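Local structure of polyketide biosynthesis 3-hydroxy-3-methylglutaryl-ACP synthase PksG (Bacillus subtilis, 4YXT) at residues 142-146 with 296-300; 124-128 with 176-180; 244-249 with 282-286; 27-33 with 162-166. The protein catalyses the aldol condensation of an acetyl group carried by an acyl carrier protein with a beta-ketothioester polyketide intermediate during synthesis of the antibiotic bacillaene. The protein carries 1 engineered substitution. All coordinates share one frame; numbering follows the deposited sequence.

Contact 1: residues 142-146 with 296-300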
loop_
_atom_site.group_PDB
_atom_site.type_symbol
_atom_site.label_atom_id
_atom_site.label_comp_id
_atom_site.label_asym_id
_atom_site.label_seq_id
_atom_site.Cartn_x
_atom_site.Cartn_y
_atom_site.Cartn_z
ATOM N N ALA A 142 9.911 -5.580 3.307
ATOM C CA ALA A 142 9.711 -5.879 1.923
ATOM C C ALA A 142 9.916 -7.400 1.690
ATOM O O ALA A 142 10.970 -7.908 1.974
ATOM C CB ALA A 142 10.650 -5.040 1.088
ATOM N N SER A 143 8.889 -8.098 1.174
ATOM C CA SER A 143 8.841 -9.567 0.966
ATOM C C SER A 143 8.259 -9.884 -0.428
ATOM O O SER A 143 7.109 -9.564 -0.725
ATOM C CB SER A 143 7.942 -10.187 2.067
ATOM O OG SER A 143 8.115 -11.609 2.266
ATOM N N ASP A 144 9.054 -10.499 -1.295
ATOM C CA ASP A 144 8.618 -10.895 -2.633
ATOM C C ASP A 144 9.211 -12.247 -3.024
ATOM O O ASP A 144 10.338 -12.577 -2.627
ATOM C CB ASP A 144 9.013 -9.882 -3.718
ATOM C CG ASP A 144 7.989 -8.741 -3.881
ATOM O OD1 ASP A 144 6.761 -9.017 -3.994
ATOM O OD2 ASP A 144 8.439 -7.554 -3.869
ATOM N N ILE A 145 8.404 -12.992 -3.797
ATOM C CA ILE A 145 8.690 -14.314 -4.308
ATOM C C ILE A 145 8.410 -14.283 -5.808
ATOM O O ILE A 145 7.303 -13.961 -6.208
ATOM C CB ILE A 145 7.742 -15.364 -3.718
ATOM C CG1 ILE A 145 8.084 -15.720 -2.254
ATOM C CG2 ILE A 145 7.856 -16.673 -4.506
ATOM C CD1 ILE A 145 8.063 -14.612 -1.247
ATOM N N SER A 146 9.405 -14.608 -6.629
ATOM C CA SER A 146 9.166 -14.846 -8.057
ATOM C C SER A 146 8.280 -16.065 -8.315
ATOM O O SER A 146 8.237 -16.983 -7.514
ATOM C CB SER A 146 10.475 -15.054 -8.787
ATOM O OG SER A 146 11.276 -13.939 -8.562
ATOM N N ASN A 296 16.951 -11.234 -7.982
ATOM C CA ASN A 296 16.083 -10.095 -7.968
ATOM C C ASN A 296 14.952 -10.378 -6.983
ATOM O O ASN A 296 14.107 -11.263 -7.192
ATOM C CB ASN A 296 15.475 -9.828 -9.363
ATOM C CG ASN A 296 14.434 -8.713 -9.345
ATOM O OD1 ASN A 296 14.441 -7.809 -8.491
ATOM N ND2 ASN A 296 13.509 -8.792 -10.285
ATOM N N ILE A 297 14.929 -9.593 -5.928
ATOM C CA ILE A 297 13.959 -9.754 -4.852
ATOM C C ILE A 297 12.918 -8.651 -4.924
ATOM O O ILE A 297 12.204 -8.403 -3.961
ATOM C CB ILE A 297 14.740 -9.735 -3.501
ATOM C CG1 ILE A 297 15.566 -10.989 -3.413
ATOM C CG2 ILE A 297 13.854 -9.726 -2.297
ATOM C CD1 ILE A 297 14.828 -12.186 -3.876
ATOM N N MET A 298 12.870 -7.963 -6.061
ATOM C CA MET A 298 11.814 -6.985 -6.387
ATOM C C MET A 298 11.733 -5.781 -5.433
ATOM O O MET A 298 12.684 -4.986 -5.367
ATOM C CB MET A 298 10.517 -7.728 -6.565
ATOM C CG MET A 298 10.570 -8.623 -7.796
ATOM S SD MET A 298 9.221 -9.779 -7.879
ATOM C CE MET A 298 10.100 -11.170 -7.162
ATOM N N GLY A 299 10.635 -5.663 -4.700
ATOM C CA GLY A 299 10.482 -4.651 -3.702
ATOM C C GLY A 299 11.598 -4.576 -2.686
ATOM O O GLY A 299 11.839 -3.528 -2.096
ATOM N N ALA A 300 12.277 -5.673 -2.427
ATOM C CA ALA A 300 13.302 -5.649 -1.372
ATOM C C ALA A 300 14.713 -5.539 -1.941
ATOM O O ALA A 300 15.720 -5.544 -1.168
ATOM C CB ALA A 300 13.175 -6.884 -0.515
#
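A buried junction between a strand of the central sheet and a loop, this contact illustrates how the two halves of a thiolase-type fold meet near the chain's centre. The carboxylate of Asp144, late on strand 137-145, turns toward residues 296-300, which lead into helix 301-312. Its OD2 accepts a bond from the backbone N of Gly299 at 3.0 Å; the donor comes to the anti side of that oxygen, 19° out of the carboxylate plane, and the bond is distinctly bent. CG of Asp144 lies opposite the carbonyl carbon (chi1 -86°), which swings the carboxylate to the Met298-Gly299 link. Asp144 CB, for its part, rests on Ile297 O.

Met298 crosses this side chain: its CB lies 3.4 Å from Asp144 OD2, and a bend at the sulfur (chi3 -97°) carries CE to within 3.3 Å of Ser146 OG, a hydroxyl bonded in turn to Gly169. At the other end, the methyl groups of Ala142 and Ala300 meet, CB to CB, at 3.5 Å. Within the loop, Asn296 OD1 accepts from Met298 N, closing an Asx turn just before Gly299.

Asp144 OD1 is held by Ala82 N and by the hydroxyls of Ser81 and Ser83. Ala82 is an engineered residue at a position assigned, by similarity, to the catalytic proton donor/acceptor. The buried carboxylate thus joins residues 81-83, around the presumed catalytic position, to the 296-300 loop, and partners on both oxygens should hold its orientation.

Contact 2: residues 124-128 with 176-180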
loop_
_atom_site.group_PDB
_atom_site.type_symbol
_atom_site.label_atom_id
_atom_site.label_comp_id
_atom_site.label_asym_id
_atom_site.label_seq_id
_atom_site.Cartn_x
_atom_site.Cartn_y
_atom_site.Cartn_z
ATOM N N ALA A 124 7.532 5.484 6.653
ATOM C CA ALA A 124 7.862 5.172 8.021
ATOM C C ALA A 124 8.760 6.309 8.569
ATOM O O ALA A 124 8.578 6.692 9.686
ATOM C CB ALA A 124 8.598 3.883 8.121
ATOM N N VAL A 125 9.646 6.862 7.725
ATOM C CA VAL A 125 10.453 8.010 8.093
ATOM C C VAL A 125 9.602 9.230 8.450
ATOM O O VAL A 125 9.854 9.907 9.464
ATOM C CB VAL A 125 11.483 8.378 7.006
ATOM C CG1 VAL A 125 12.171 9.693 7.365
ATOM C CG2 VAL A 125 12.533 7.287 6.853
ATOM N N ASN A 126 8.600 9.530 7.630
ATOM C CA ASN A 126 7.676 10.637 7.941
ATOM C C ASN A 126 6.820 10.403 9.190
ATOM O O ASN A 126 6.454 11.338 9.859
ATOM C CB ASN A 126 6.814 11.015 6.754
ATOM C CG ASN A 126 7.643 11.428 5.545
ATOM O OD1 ASN A 126 8.814 11.778 5.674
ATOM N ND2 ASN A 126 7.041 11.357 4.348
ATOM N N PHE A 127 6.505 9.166 9.506
ATOM C CA PHE A 127 5.833 8.897 10.768
ATOM C C PHE A 127 6.797 9.357 11.893
ATOM O O PHE A 127 6.376 10.094 12.776
ATOM C CB PHE A 127 5.390 7.423 10.865
ATOM C CG PHE A 127 4.914 6.982 12.242
ATOM C CD1 PHE A 127 3.786 7.542 12.842
ATOM C CD2 PHE A 127 5.612 6.028 12.962
ATOM C CE1 PHE A 127 3.344 7.115 14.104
ATOM C CE2 PHE A 127 5.180 5.610 14.234
ATOM C CZ PHE A 127 4.037 6.157 14.794
ATOM N N ILE A 128 8.077 8.985 11.818
ATOM C CA ILE A 128 9.008 9.286 12.908
ATOM C C ILE A 128 9.184 10.783 12.982
ATOM O O ILE A 128 9.051 11.340 14.037
ATOM C CB ILE A 128 10.411 8.640 12.722
ATOM C CG1 ILE A 128 10.364 7.077 12.726
ATOM C CG2 ILE A 128 11.408 9.246 13.699
ATOM C CD1 ILE A 128 9.530 6.300 13.731
ATOM N N LEU A 176 13.763 -1.868 10.663
ATOM C CA LEU A 176 13.266 -1.165 11.820
ATOM C C LEU A 176 13.653 0.286 11.785
ATOM O O LEU A 176 14.804 0.599 11.704
ATOM C CB LEU A 176 13.881 -1.763 13.088
ATOM C CG LEU A 176 13.314 -1.258 14.424
ATOM C CD1 LEU A 176 11.918 -1.797 14.724
ATOM C CD2 LEU A 176 14.287 -1.630 15.536
ATOM N N VAL A 177 12.670 1.173 11.867
ATOM C CA VAL A 177 12.837 2.569 11.625
ATOM C C VAL A 177 12.478 3.268 12.935
ATOM O O VAL A 177 11.466 2.932 13.615
ATOM C CB VAL A 177 11.941 3.047 10.455
ATOM C CG1 VAL A 177 12.084 4.526 10.201
ATOM C CG2 VAL A 177 12.236 2.259 9.171
ATOM N N GLY A 178 13.320 4.222 13.308
ATOM C CA GLY A 178 13.228 4.820 14.627
ATOM C C GLY A 178 13.976 6.113 14.806
ATOM O O GLY A 178 14.536 6.671 13.849
ATOM N N GLU A 179 13.987 6.594 16.047
ATOM C CA GLU A 179 14.589 7.882 16.343
ATOM C C GLU A 179 16.090 7.813 16.631
ATOM O O GLU A 179 16.726 8.831 16.676
ATOM C CB GLU A 179 13.811 8.560 17.481
ATOM C CG GLU A 179 12.308 8.722 17.190
ATOM C CD GLU A 179 11.556 9.285 18.377
ATOM O OE1 GLU A 179 12.210 9.438 19.434
ATOM O OE2 GLU A 179 10.342 9.591 18.275
ATOM N N ASN A 180 16.673 6.628 16.747
ATOM C CA ASN A 180 18.142 6.498 16.890
ATOM C C ASN A 180 18.813 5.710 15.769
ATOM O O ASN A 180 19.309 4.626 15.998
ATOM C CB ASN A 180 18.516 5.843 18.237
ATOM C CG ASN A 180 20.021 5.824 18.456
ATOM O OD1 ASN A 180 20.754 6.723 17.961
ATOM N ND2 ASN A 180 20.512 4.795 19.169
#
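Ile128 spreads over the end of strand 170-178, one branch on Val177 and Gly178 and the other on Glu179. Its CG1 lies 4.0 Å from Val177 CG1, and CD1 reaches the strand backbone, 3.9 Å from Val177 O. The chi1 of -64° sets CG2 anti to the backbone N, where it touches the aliphatic CG of Glu179 at 3.6 Å. CG1 and CD1 of Ile128 both lie 4.1 Å from Gly178 CA.

Val177 is the strand's main contribution. Both its methyls reach the helix: CG1 fits between Ala124 and Ile128, while CG2 rests beside Ala124 CB at 4.1 Å. Val125 adds a looser touch from its CG2 to the same CG1. Residues one helical turn apart, Ala124 and Ile128, therefore share a single valine, a simple case of packing an alpha helix on a beta sheet. The axes of the short segments run in nearly the same direction, 28° apart, at a closest approach of 8.1 Å.

The meeting is apolar; even Glu179 contributes its methylene CG and sends OE2 to Gly135 N and Gln131 NE2. Helix 116-130 also lies over strand 137-145, where Ala124 touches Ala138 and Val140. Farther round the helix, Asn126 and Phe127 pack against Ser130 and Asn126 of the second subunit, so the helix is sandwiched between its own sheet and the dimer partner.

Contact 3: residues 244-249 with 282-286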
loop_
_atom_site.group_PDB
_atom_site.type_symbol
_atom_site.label_atom_id
_atom_site.label_comp_id
_atom_site.label_asym_id
_atom_site.label_seq_id
_atom_site.Cartn_x
_atom_site.Cartn_y
_atom_site.Cartn_z
ATOM N N PHE A 244 28.755 11.162 -2.089
ATOM C CA PHE A 244 28.391 9.805 -1.738
ATOM C C PHE A 244 29.633 8.923 -1.782
ATOM O O PHE A 244 30.282 8.838 -2.816
ATOM C CB PHE A 244 27.330 9.268 -2.728
ATOM C CG PHE A 244 26.231 10.263 -3.024
ATOM C CD1 PHE A 244 25.233 10.518 -2.081
ATOM C CD2 PHE A 244 26.237 10.977 -4.198
ATOM C CE1 PHE A 244 24.264 11.444 -2.314
ATOM C CE2 PHE A 244 25.262 11.903 -4.449
ATOM C CZ PHE A 244 24.267 12.141 -3.509
ATOM N N GLN A 245 29.929 8.266 -0.669
ATOM C CA GLN A 245 31.050 7.328 -0.605
ATOM C C GLN A 245 30.658 5.965 -1.148
ATOM O O GLN A 245 31.525 5.242 -1.573
ATOM C CB GLN A 245 31.532 7.184 0.807
ATOM C CG GLN A 245 32.308 8.426 1.290
ATOM C CD GLN A 245 31.427 9.599 1.652
ATOM O OE1 GLN A 245 30.424 9.451 2.372
ATOM N NE2 GLN A 245 31.827 10.801 1.201
ATOM N N TYR A 246 29.374 5.595 -1.097
ATOM C CA TYR A 246 28.881 4.351 -1.755
ATOM C C TYR A 246 27.575 4.653 -2.435
ATOM O O TYR A 246 26.932 5.682 -2.133
ATOM C CB TYR A 246 28.657 3.269 -0.735
ATOM C CG TYR A 246 29.917 2.834 0.001
ATOM C CD1 TYR A 246 30.789 1.910 -0.577
ATOM C CD2 TYR A 246 30.249 3.377 1.257
ATOM C CE1 TYR A 246 31.931 1.494 0.063
ATOM C CE2 TYR A 246 31.392 2.963 1.913
ATOM C CZ TYR A 246 32.234 2.027 1.296
ATOM O OH TYR A 246 33.350 1.583 1.890
ATOM N N LEU A 247 27.142 3.736 -3.313
ATOM C CA LEU A 247 25.924 3.913 -4.030
ATOM C C LEU A 247 25.250 2.599 -3.984
ATOM O O LEU A 247 25.892 1.540 -4.124
ATOM C CB LEU A 247 26.170 4.365 -5.497
ATOM C CG LEU A 247 26.626 5.820 -5.677
ATOM C CD1 LEU A 247 27.177 6.034 -7.089
ATOM C CD2 LEU A 247 25.453 6.763 -5.490
ATOM N N ALA A 248 23.938 2.637 -3.767
ATOM C CA ALA A 248 23.205 1.404 -3.785
ATOM C C ALA A 248 22.117 1.574 -4.757
ATOM O O ALA A 248 21.517 2.646 -4.845
ATOM C CB ALA A 248 22.644 1.098 -2.402
ATOM N N TYR A 249 21.817 0.534 -5.514
ATOM C CA TYR A 249 20.781 0.688 -6.497
ATOM C C TYR A 249 19.803 -0.506 -6.404
ATOM O O TYR A 249 20.184 -1.603 -5.920
ATOM C CB TYR A 249 21.338 0.647 -7.903
ATOM C CG TYR A 249 22.366 1.609 -8.277
ATOM C CD1 TYR A 249 22.068 2.691 -9.135
ATOM C CD2 TYR A 249 23.666 1.442 -7.846
ATOM C CE1 TYR A 249 23.047 3.565 -9.551
ATOM C CE2 TYR A 249 24.669 2.327 -8.234
ATOM C CZ TYR A 249 24.363 3.377 -9.098
ATOM O OH TYR A 249 25.384 4.216 -9.478
ATOM N N THR A 282 35.181 0.729 -5.877
ATOM C CA THR A 282 35.054 1.391 -4.593
ATOM C C THR A 282 33.593 1.492 -4.074
ATOM O O THR A 282 33.296 1.069 -2.964
ATOM C CB THR A 282 35.622 2.789 -4.727
ATOM O OG1 THR A 282 36.958 2.668 -5.184
ATOM C CG2 THR A 282 35.640 3.492 -3.425
ATOM N N ARG A 283 32.689 2.024 -4.897
ATOM C CA ARG A 283 31.437 2.544 -4.399
ATOM C C ARG A 283 30.239 1.712 -4.630
ATOM O O ARG A 283 29.199 1.985 -4.057
ATOM C CB ARG A 283 31.174 3.876 -5.069
ATOM C CG ARG A 283 32.149 4.928 -4.642
ATOM C CD ARG A 283 31.510 6.271 -4.802
ATOM N NE ARG A 283 31.105 6.544 -6.165
ATOM C CZ ARG A 283 30.406 7.611 -6.512
ATOM N NH1 ARG A 283 30.002 8.508 -5.588
ATOM N NH2 ARG A 283 30.134 7.799 -7.780
ATOM N N VAL A 284 30.346 0.740 -5.527
ATOM C CA VAL A 284 29.189 0.046 -6.038
ATOM C C VAL A 284 29.248 -1.451 -5.820
ATOM O O VAL A 284 28.258 -2.086 -5.368
ATOM C CB VAL A 284 29.034 0.332 -7.535
ATOM C CG1 VAL A 284 27.761 -0.278 -8.076
ATOM C CG2 VAL A 284 29.064 1.836 -7.792
ATOM N N LYS A 285 30.404 -2.026 -6.109
ATOM C CA LYS A 285 30.588 -3.461 -5.991
ATOM C C LYS A 285 30.315 -3.981 -4.574
ATOM O O LYS A 285 29.770 -5.027 -4.450
ATOM C CB LYS A 285 31.991 -3.882 -6.460
ATOM C CG LYS A 285 32.381 -5.301 -6.074
ATOM C CD LYS A 285 33.630 -5.767 -6.809
ATOM C CE LYS A 285 33.773 -7.302 -6.805
ATOM N NZ LYS A 285 34.150 -7.811 -5.448
ATOM N N PRO A 286 30.686 -3.262 -3.507
ATOM C CA PRO A 286 30.231 -3.836 -2.207
ATOM C C PRO A 286 28.685 -4.171 -2.111
ATOM O O PRO A 286 28.275 -5.276 -1.636
ATOM C CB PRO A 286 30.655 -2.766 -1.207
ATOM C CG PRO A 286 31.895 -2.158 -1.852
ATOM C CD PRO A 286 31.575 -2.113 -3.313
HETATM O O HOH W 1 26.076 -0.997 -4.673
#
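Arg283 binds the strand twice, once through its guanidinium and once through its backbone. NH1 donates to Phe244 O at 2.8 Å, the oxygen lying almost exactly in the guanidinium plane, with an N-H...O angle of 155°. The carbonyl of Arg283, near the end of helix 273-283, accepts from Leu247 N at 2.8 Å, while the Tyr246 CA-H makes a contact with the same oxygen. A water lies between Leu247 O and Val284 O, one step further on, though its very short distances leave the details doubtful.

Between the two direct bonds the arginine chain runs along the strand backbone, its CG 3.1 Å from Gln245 O. A turn at chi3 (-59°) then brings the guanidinium alongside the Leu247 side chain, whose CD1 covers one face, 3.5 Å from NH2. The Tyr246 ring lies beside the helix end: Arg283 O is at its edge, and CE1 comes 3.3 Å from Thr282 O. Pro286 CG meets that same CE1 at 4.1 Å. Farther along, Val284 CG1 packs against CE2 of Tyr249, the residue just before His250, by similarity a proton donor/acceptor of the active site.

Strand 246-249 is the outermost of the central sheet within this chain; with strand 319-327 on its other side, it offers Leu247 N to the helix end in place of another strand. Asp279 OD1 forms a salt bridge with Arg283 NE, and Tyr240 O takes a second bond from NH1. The buried positive charge is thus matched by a carboxylate and by carbonyl oxygens, which would be expected to keep the arginine protonated.

Contact 4: residues 27-33 with 162-166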
loop_
_atom_site.group_PDB
_atom_site.type_symbol
_atom_site.label_atom_id
_atom_site.label_comp_id
_atom_site.label_asym_id
_atom_site.label_seq_id
_atom_site.Cartn_x
_atom_site.Cartn_y
_atom_site.Cartn_z
ATOM N N ARG A 27 20.418 -25.159 -19.362
ATOM C CA ARG A 27 19.472 -24.456 -20.213
ATOM C C ARG A 27 20.127 -23.979 -21.500
ATOM O O ARG A 27 19.443 -23.448 -22.374
ATOM C CB ARG A 27 18.867 -23.266 -19.462
ATOM C CG ARG A 27 17.976 -23.678 -18.288
ATOM C CD ARG A 27 16.511 -23.911 -18.662
ATOM N NE ARG A 27 15.636 -23.921 -17.477
ATOM C CZ ARG A 27 14.873 -24.945 -17.071
ATOM N NH1 ARG A 27 14.815 -26.083 -17.766
ATOM N NH2 ARG A 27 14.128 -24.833 -15.971
ATOM N N HIS A 28 21.445 -24.168 -21.603
ATOM C CA HIS A 28 22.206 -23.892 -22.826
ATOM C C HIS A 28 22.327 -22.411 -23.152
ATOM O O HIS A 28 22.304 -22.044 -24.324
ATOM C CB HIS A 28 21.600 -24.599 -24.049
ATOM C CG HIS A 28 21.392 -26.068 -23.861
ATOM N ND1 HIS A 28 22.440 -26.968 -23.823
ATOM C CD2 HIS A 28 20.261 -26.797 -23.718
ATOM C CE1 HIS A 28 21.961 -28.186 -23.653
ATOM N NE2 HIS A 28 20.643 -28.110 -23.590
ATOM N N LEU A 29 22.500 -21.569 -22.142
ATOM C CA LEU A 29 22.512 -20.139 -22.367
ATOM C C LEU A 29 23.772 -19.746 -23.115
ATOM O O LEU A 29 24.800 -20.401 -22.983
ATOM C CB LEU A 29 22.432 -19.393 -21.040
ATOM C CG LEU A 29 21.174 -19.629 -20.199
ATOM C CD1 LEU A 29 21.106 -18.647 -19.039
ATOM C CD2 LEU A 29 19.905 -19.534 -21.048
ATOM N N ASP A 30 23.690 -18.677 -23.896
ATOM C CA ASP A 30 24.870 -18.094 -24.497
ATOM C C ASP A 30 25.756 -17.683 -23.353
ATOM O O ASP A 30 25.334 -16.934 -22.488
ATOM C CB ASP A 30 24.539 -16.839 -25.329
ATOM C CG ASP A 30 25.793 -16.114 -25.803
ATOM O OD1 ASP A 30 26.020 -14.922 -25.472
ATOM O OD2 ASP A 30 26.593 -16.755 -26.506
ATOM N N THR A 31 26.999 -18.125 -23.380
ATOM C CA THR A 31 27.911 -17.907 -22.281
ATOM C C THR A 31 28.070 -16.446 -21.954
ATOM O O THR A 31 27.914 -16.048 -20.799
ATOM C CB THR A 31 29.263 -18.547 -22.602
ATOM O OG1 THR A 31 29.103 -19.973 -22.560
ATOM C CG2 THR A 31 30.318 -18.126 -21.617
ATOM N N ALA A 32 28.360 -15.641 -22.968
ATOM C CA ALA A 32 28.597 -14.223 -22.757
ATOM C C ALA A 32 27.358 -13.517 -22.177
ATOM O O ALA A 32 27.488 -12.620 -21.359
ATOM C CB ALA A 32 29.025 -13.552 -24.057
ATOM N N ARG A 33 26.166 -13.910 -22.614
ATOM C CA ARG A 33 24.967 -13.266 -22.115
ATOM C C ARG A 33 24.779 -13.587 -20.656
ATOM O O ARG A 33 24.567 -12.685 -19.863
ATOM C CB ARG A 33 23.725 -13.717 -22.845
ATOM C CG ARG A 33 22.509 -12.967 -22.363
ATOM C CD ARG A 33 21.985 -12.003 -23.393
ATOM N NE ARG A 33 21.139 -12.723 -24.334
ATOM C CZ ARG A 33 19.810 -12.692 -24.376
ATOM N NH1 ARG A 33 19.106 -11.963 -23.531
ATOM N NH2 ARG A 33 19.179 -13.409 -25.302
ATOM N N SER A 162 14.308 -16.703 -20.978
ATOM C CA SER A 162 15.387 -17.659 -20.670
ATOM C C SER A 162 16.471 -16.984 -19.879
ATOM O O SER A 162 17.098 -17.596 -18.996
ATOM C CB SER A 162 16.008 -18.213 -21.947
ATOM O OG SER A 162 15.128 -19.115 -22.599
ATOM N N TYR A 163 16.715 -15.726 -20.205
ATOM C CA TYR A 163 17.738 -15.014 -19.511
ATOM C C TYR A 163 17.281 -14.403 -18.185
ATOM O O TYR A 163 18.094 -13.948 -17.410
ATOM C CB TYR A 163 18.446 -14.063 -20.469
ATOM C CG TYR A 163 19.249 -14.892 -21.470
ATOM C CD1 TYR A 163 20.546 -15.323 -21.175
ATOM C CD2 TYR A 163 18.682 -15.321 -22.677
ATOM C CE1 TYR A 163 21.264 -16.097 -22.080
ATOM C CE2 TYR A 163 19.405 -16.095 -23.583
ATOM C CZ TYR A 163 20.682 -16.484 -23.275
ATOM O OH TYR A 163 21.388 -17.264 -24.157
ATOM N N ALA A 164 15.992 -14.463 -17.899
ATOM C CA ALA A 164 15.435 -13.902 -16.674
ATOM C C ALA A 164 15.541 -14.931 -15.563
ATOM O O ALA A 164 15.870 -14.600 -14.447
ATOM C CB ALA A 164 13.972 -13.527 -16.890
ATOM N N GLU A 165 15.296 -16.191 -15.908
ATOM C CA GLU A 165 15.215 -17.263 -14.932
ATOM C C GLU A 165 16.386 -17.366 -13.945
ATOM O O GLU A 165 16.185 -17.688 -12.791
ATOM C CB GLU A 165 15.085 -18.569 -15.668
ATOM C CG GLU A 165 14.790 -19.738 -14.787
ATOM C CD GLU A 165 15.015 -21.076 -15.505
ATOM O OE1 GLU A 165 15.551 -21.083 -16.640
ATOM O OE2 GLU A 165 14.660 -22.111 -14.908
ATOM N N PRO A 166 17.616 -17.113 -14.398
ATOM C CA PRO A 166 18.704 -17.141 -13.442
ATOM C C PRO A 166 18.705 -16.021 -12.389
ATOM O O PRO A 166 19.445 -16.118 -11.414
ATOM C CB PRO A 166 19.960 -17.014 -14.336
ATOM C CG PRO A 166 19.501 -17.293 -15.709
ATOM C CD PRO A 166 18.103 -16.802 -15.748
#
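The ring of Tyr163 is covered on both faces. On one lies the guanidinium of Arg33, stacked with its plane 21° from that of the ring and CZ 3.6 Å from the ring centroid, a cation-pi pair. On the opposite face Leu29 CD2 makes a CH-pi contact, 4.1 Å from the centroid. At the edge, Asp30 N donates to Tyr163 OH at 2.7 Å along a nearly straight line (167°), which fixes the far end of the ring.

Arg33 reaches its place by folding back: CG points directly away from the backbone N (chi1 -176°), and bends at chi2 and chi3 then lay the chain across the ring, with CG 3.3 Å from Tyr163 CD1. Leu29 CD1 also meets Pro166 CG, at 3.9 Å.

A second flat pair stands apart. Arg27 meets Glu165 side-on, NE to OE1 and NH2 to OE2, both at 3.0 Å, each oxygen using its syn lone pair and the two planes nearly coplanar. Glu368 binds Arg27 NH1, and Tyr367 OH reaches Glu165 OE2, so the salt bridge belongs to a wider polar cluster.

The first segment is a helix-to-helix link. A Schellman motif at His28 ends helix 20-27, and Asp30, whose OD1 accepts from Arg33 N, is the N-cap of helix 31-37. Tyr163 binds precisely at this capped turn, joining the link to the short, weakly bonded helix at about 161-164 on the protein surface.

In the fold
Contacts 1, 2 and 3 are buried and reach the same mixed sheet; contact 4 lies at the surface, between a helix-to-helix link and a short helix. Contact 1 is the most central and uses strand 137-145, neighbour of strand 170-178 in contact 2, yet the first pairs a buried carboxylate with a backbone N-H while the second is aliphatic. Contact 3 sits on the edge strand 246-249, where backbone groups and an arginine do the bonding. Contact 4 instead relies on arginines at the surface, through stacking and a salt bridge. Contacts 1 and 3 approach annotated active-site residues; contacts 2 and 4, centres 41 Å apart, lie away from them on opposite sides of the chain's centre.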